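Local coordinates for protein 5,10-methylenetetrahydromethanopterin reductase (Methanopyrus kandleri, PDB 1EZW) that catalyses the reversible, coenzyme F420-dependent reduction of methylene-tetrahydromethanopterin to methyl-tetrahydromethanopterin on the archaeal route from carbon dioxide to methane, at residues 74-77 against 78-82; 165-168 against 169-173. All coordinates share one frame; numbering follows the deposited sequence.

Contact 1 is a fully buried run of helix 73-86, whereas contact 2 is a turn at the surface, in the loop that leads from helix 127-142 into strand 173-176. Regular i to i+4 backbone bonds hold 74-82 together; in 165-173 the chain turns at a glycine, closed by bonds between residues three apart, and the Gln167 side chain crosses Ile171. The two meet through hydrophobic atoms: Ile80 CG2 lies 3.7 Å from Ile171 CD1, and Ser165 packs on Ala81. Contact 1 also faces a second subunit through the hydroxyls of Ser78 and Thr82, while Gln167 and Ser169 of contact 2 bond within their own chain.

Contact 1: 74-77 against 78-82; sequences LITA and SNIAT
Ser78 N donates to Leu74 O at 3.0 Å, while Ser78 CB rests against the carbonyl oxygens of Leu74 and Ile75. OG stands anti to the backbone N (chi1 176°), and its hydrogen bond goes to the backbone O of Asn42 of a second subunit. Asn79 N follows, bonded to Ile75 O at 2.9 Å. The Asn79 side chain folds back beside its own N (chi1 -71°), which lays the amide carbon CG 3.3 Å from Ile75 O. This is contact without a hydrogen bond: OD1 and Ile75 O are both acceptors, and ND2 is hydrogen-bonded instead to the hydroxyl of Tyr45. At Ile80 the backbone N bonds to Thr76 O, and the CG1 branch, turned back beside the backbone N, touches that same oxygen at 3.3 Å. CG1 also lies alongside the methyl CG2 of Thr76, 4.4 Å away, one helical turn earlier. Ala81 N bonds to Ala77 O at 2.9 Å; the methyls of both alanines pack on Tyr141 of helix 127-142. Thr82 grips Ser78 O twice, through its N and, at 2.7 Å, through OG1, which comes from above the carbonyl plane. The same OG1 is bonded to the backbone N of Ser44 of the second subunit. The whole is a regular alpha-helical run, one of the helices around the parallel strands of the luciferase-like TIM barrel, here buried between its own chain and a partner subunit.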
loop_
_atom_site.group_PDB
_atom_site.type_symbol
_atom_site.label_atom_id
_atom_site.label_comp_id
_atom_site.label_asym_id
_atom_site.label_seq_id
_atom_site.Cartn_x
_atom_site.Cartn_y
_atom_site.Cartn_z
ATOM N N LEU A 74 -16.029 -8.774 20.210
ATOM C CA LEU A 74 -15.917 -9.597 19.015
ATOM C C LEU A 74 -15.452 -8.701 17.858
ATOM O O LEU A 74 -14.805 -9.185 16.942
ATOM C CB LEU A 74 -17.268 -10.244 18.643
ATOM C CG LEU A 74 -17.628 -11.429 19.559
ATOM C CD1 LEU A 74 -19.102 -11.865 19.272
ATOM C CD2 LEU A 74 -16.661 -12.617 19.293
ATOM N N ILE A 75 -15.824 -7.418 17.900
ATOM C CA ILE A 75 -15.347 -6.473 16.873
ATOM C C ILE A 75 -13.832 -6.214 17.110
ATOM O O ILE A 75 -13.030 -6.182 16.159
ATOM C CB ILE A 75 -16.142 -5.183 16.918
ATOM C CG1 ILE A 75 -17.571 -5.462 16.410
ATOM C CG2 ILE A 75 -15.458 -4.091 16.078
ATOM C CD1 ILE A 75 -17.609 -5.957 14.953
ATOM N N THR A 76 -13.432 -6.022 18.362
ATOM C CA THR A 76 -12.000 -5.854 18.626
ATOM C C THR A 76 -11.243 -7.117 18.157
ATOM O O THR A 76 -10.192 -7.015 17.525
ATOM C CB THR A 76 -11.769 -5.603 20.142
ATOM O OG1 THR A 76 -12.329 -4.329 20.487
ATOM C CG2 THR A 76 -10.260 -5.621 20.456
ATOM N N ALA A 77 -11.771 -8.325 18.449
ATOM C CA ALA A 77 -11.113 -9.553 18.005
ATOM C C ALA A 77 -10.929 -9.549 16.465
ATOM O O ALA A 77 -9.857 -9.887 15.946
ATOM C CB ALA A 77 -11.933 -10.781 18.433
ATOM N N SER A 78 -12.019 -9.256 15.756
ATOM C CA SER A 78 -11.953 -9.177 14.305
ATOM C C SER A 78 -10.863 -8.180 13.856
ATOM O O SER A 78 -10.065 -8.513 12.943
ATOM C CB SER A 78 -13.321 -8.729 13.743
ATOM O OG SER A 78 -13.248 -8.566 12.315
ATOM N N ASN A 79 -10.831 -6.978 14.460
ATOM C CA ASN A 79 -9.796 -5.972 14.113
ATOM C C ASN A 79 -8.403 -6.574 14.264
ATOM O O ASN A 79 -7.579 -6.482 13.353
ATOM C CB ASN A 79 -9.846 -4.745 15.012
ATOM C CG ASN A 79 -11.034 -3.903 14.753
ATOM O OD1 ASN A 79 -11.674 -4.069 13.735
ATOM N ND2 ASN A 79 -11.330 -2.955 15.652
ATOM N N ILE A 80 -8.148 -7.198 15.417
ATOM C CA ILE A 80 -6.830 -7.775 15.652
ATOM C C ILE A 80 -6.497 -8.888 14.675
ATOM O O ILE A 80 -5.362 -8.926 14.130
ATOM C CB ILE A 80 -6.713 -8.273 17.123
ATOM C CG1 ILE A 80 -6.908 -7.082 18.055
ATOM C CG2 ILE A 80 -5.409 -9.051 17.318
ATOM C CD1 ILE A 80 -5.852 -5.983 17.922
ATOM N N ALA A 81 -7.442 -9.790 14.390
ATOM C CA ALA A 81 -7.165 -10.835 13.448
ATOM C C ALA A 81 -6.882 -10.255 12.041
ATOM O O ALA A 81 -6.039 -10.775 11.314
ATOM C CB ALA A 81 -8.337 -11.823 13.376
ATOM N N THR A 82 -7.574 -9.170 11.702
ATOM C CA THR A 82 -7.438 -8.553 10.360
ATOM C C THR A 82 -6.068 -7.889 10.242
ATOM O O THR A 82 -5.380 -8.085 9.251
ATOM C CB THR A 82 -8.585 -7.554 10.125
ATOM O OG1 THR A 82 -9.831 -8.261 10.256
ATOM C CG2 THR A 82 -8.528 -6.940 8.680
#

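Contact 2: 165-168 against 169-173; sequences SIQG and SDIPF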
loop_
_atom_site.group_PDB
_atom_site.type_symbol
_atom_site.label_atom_id
_atom_site.label_comp_id
_atom_site.label_asym_id
_atom_site.label_seq_id
_atom_site.Cartn_x
_atom_site.Cartn_y
_atom_site.Cartn_z
ATOM N N SER A 165 -6.395 -15.239 11.561
ATOM C CA SER A 165 -5.177 -14.460 11.730
ATOM C C SER A 165 -4.022 -15.348 11.264
ATOM O O SER A 165 -4.254 -16.440 10.750
ATOM C CB SER A 165 -4.965 -14.130 13.216
ATOM O OG SER A 165 -4.806 -15.343 13.969
ATOM N N ILE A 166 -2.789 -14.905 11.458
ATOM C CA ILE A 166 -1.644 -15.740 11.095
ATOM C C ILE A 166 -1.008 -16.306 12.361
ATOM O O ILE A 166 -0.704 -17.505 12.426
ATOM C CB ILE A 166 -0.670 -14.917 10.245
ATOM C CG1 ILE A 166 -1.295 -14.784 8.858
ATOM C CG2 ILE A 166 0.761 -15.572 10.176
ATOM C CD1 ILE A 166 -0.634 -13.811 8.006
ATOM N N GLN A 167 -0.854 -15.479 13.391
ATOM C CA GLN A 167 -0.248 -15.977 14.639
ATOM C C GLN A 167 -1.246 -16.719 15.517
ATOM O O GLN A 167 -0.827 -17.378 16.478
ATOM C CB GLN A 167 0.271 -14.839 15.504
ATOM C CG GLN A 167 1.287 -13.959 14.861
ATOM C CD GLN A 167 1.731 -12.887 15.838
ATOM O OE1 GLN A 167 2.581 -13.133 16.706
ATOM N NE2 GLN A 167 1.128 -11.697 15.742
ATOM N N GLY A 168 -2.546 -16.604 15.231
ATOM C CA GLY A 168 -3.526 -17.252 16.111
ATOM C C GLY A 168 -3.351 -16.812 17.574
ATOM O O GLY A 168 -3.172 -15.625 17.864
ATOM N N SER A 169 -3.425 -17.745 18.522
ATOM C CA SER A 169 -3.268 -17.345 19.909
ATOM C C SER A 169 -1.851 -16.916 20.311
ATOM O O SER A 169 -1.637 -16.533 21.461
ATOM C CB SER A 169 -3.791 -18.444 20.845
ATOM O OG SER A 169 -3.080 -19.632 20.626
ATOM N N ASP A 170 -0.893 -16.963 19.382
ATOM C CA ASP A 170 0.475 -16.496 19.668
ATOM C C ASP A 170 0.516 -14.954 19.670
ATOM O O ASP A 170 1.542 -14.359 20.034
ATOM C CB ASP A 170 1.488 -17.019 18.647
ATOM C CG ASP A 170 1.846 -18.473 18.871
ATOM O OD1 ASP A 170 2.553 -19.047 18.016
ATOM O OD2 ASP A 170 1.428 -19.027 19.910
ATOM N N ILE A 171 -0.571 -14.295 19.232
ATOM C CA ILE A 171 -0.577 -12.822 19.296
ATOM C C ILE A 171 -0.415 -12.414 20.750
ATOM O O ILE A 171 -1.137 -12.901 21.622
ATOM C CB ILE A 171 -1.924 -12.234 18.760
ATOM C CG1 ILE A 171 -2.022 -12.552 17.273
ATOM C CG2 ILE A 171 -1.973 -10.709 18.991
ATOM C CD1 ILE A 171 -3.313 -11.980 16.601
ATOM N N PRO A 172 0.558 -11.544 21.047
ATOM C CA PRO A 172 0.776 -11.111 22.435
ATOM C C PRO A 172 -0.312 -10.227 22.986
ATOM O O PRO A 172 -0.825 -9.354 22.298
ATOM C CB PRO A 172 2.100 -10.352 22.387
ATOM C CG PRO A 172 2.742 -10.734 21.087
ATOM C CD PRO A 172 1.544 -10.943 20.136
ATOM N N PHE A 173 -0.646 -10.446 24.259
ATOM C CA PHE A 173 -1.649 -9.662 24.923
ATOM C C PHE A 173 -0.992 -8.788 25.973
ATOM O O PHE A 173 -0.472 -9.293 26.969
ATOM C CB PHE A 173 -2.670 -10.584 25.632
ATOM C CG PHE A 173 -3.821 -9.850 26.256
ATOM C CD1 PHE A 173 -4.850 -9.298 25.463
ATOM C CD2 PHE A 173 -3.903 -9.716 27.644
ATOM C CE1 PHE A 173 -5.933 -8.635 26.037
ATOM C CE2 PHE A 173 -4.990 -9.046 28.226
ATOM C CZ PHE A 173 -6.005 -8.505 27.442
#
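Asp170 N donates to Gln167 O at 2.9 Å, the shorter of two bonds that close the turn; the N-H comes from above the carbonyl plane. Asp170 CB sits close to the same oxygen, at 3.2 Å. One residue on, Ile171 N binds Gly168 O at 3.2 Å, almost straight at the hydrogen (171°) although it too approaches from above the carbonyl plane. The first bond closes a type II' beta turn at 167-170, which runs on into the 3-10 turn around Ser169 and Asp170 that the second bond closes. Gly168 takes the second position of the type II' turn, where its positive phi (55°) favours glycine, and a weak bond from its N to Ser165 OG spans the preceding bend. Gln167 makes the main side-chain approach to Ile171. Its chain is extended beyond CG and crosses Ile171 at about a right angle, with CB 3.7 Å and NE2 3.6 Å from Ile171 CG1. The amide is anchored at its far end, where NE2 donates to the backbone O of Ala91, while OE1 reaches over toward the ring CD of Pro172. Ile171 CG1 turns back beside its own N (chi1 -66°), which brings it 3.3 Å from Gly168 O; the extended end of the chain carries CD1 toward Ser165 CB. Ser169 OG bonds Glu143, just past helix 127-142. Asp84 of helix 73-86 accepts from the backbone N of Ile166 and Gln167, Ile171 packs against Ile93, Pro172 pairs with Ile93 through the backbone, and the chain then runs into strand 173-176, beside strand 93-95 in the parallel sheet.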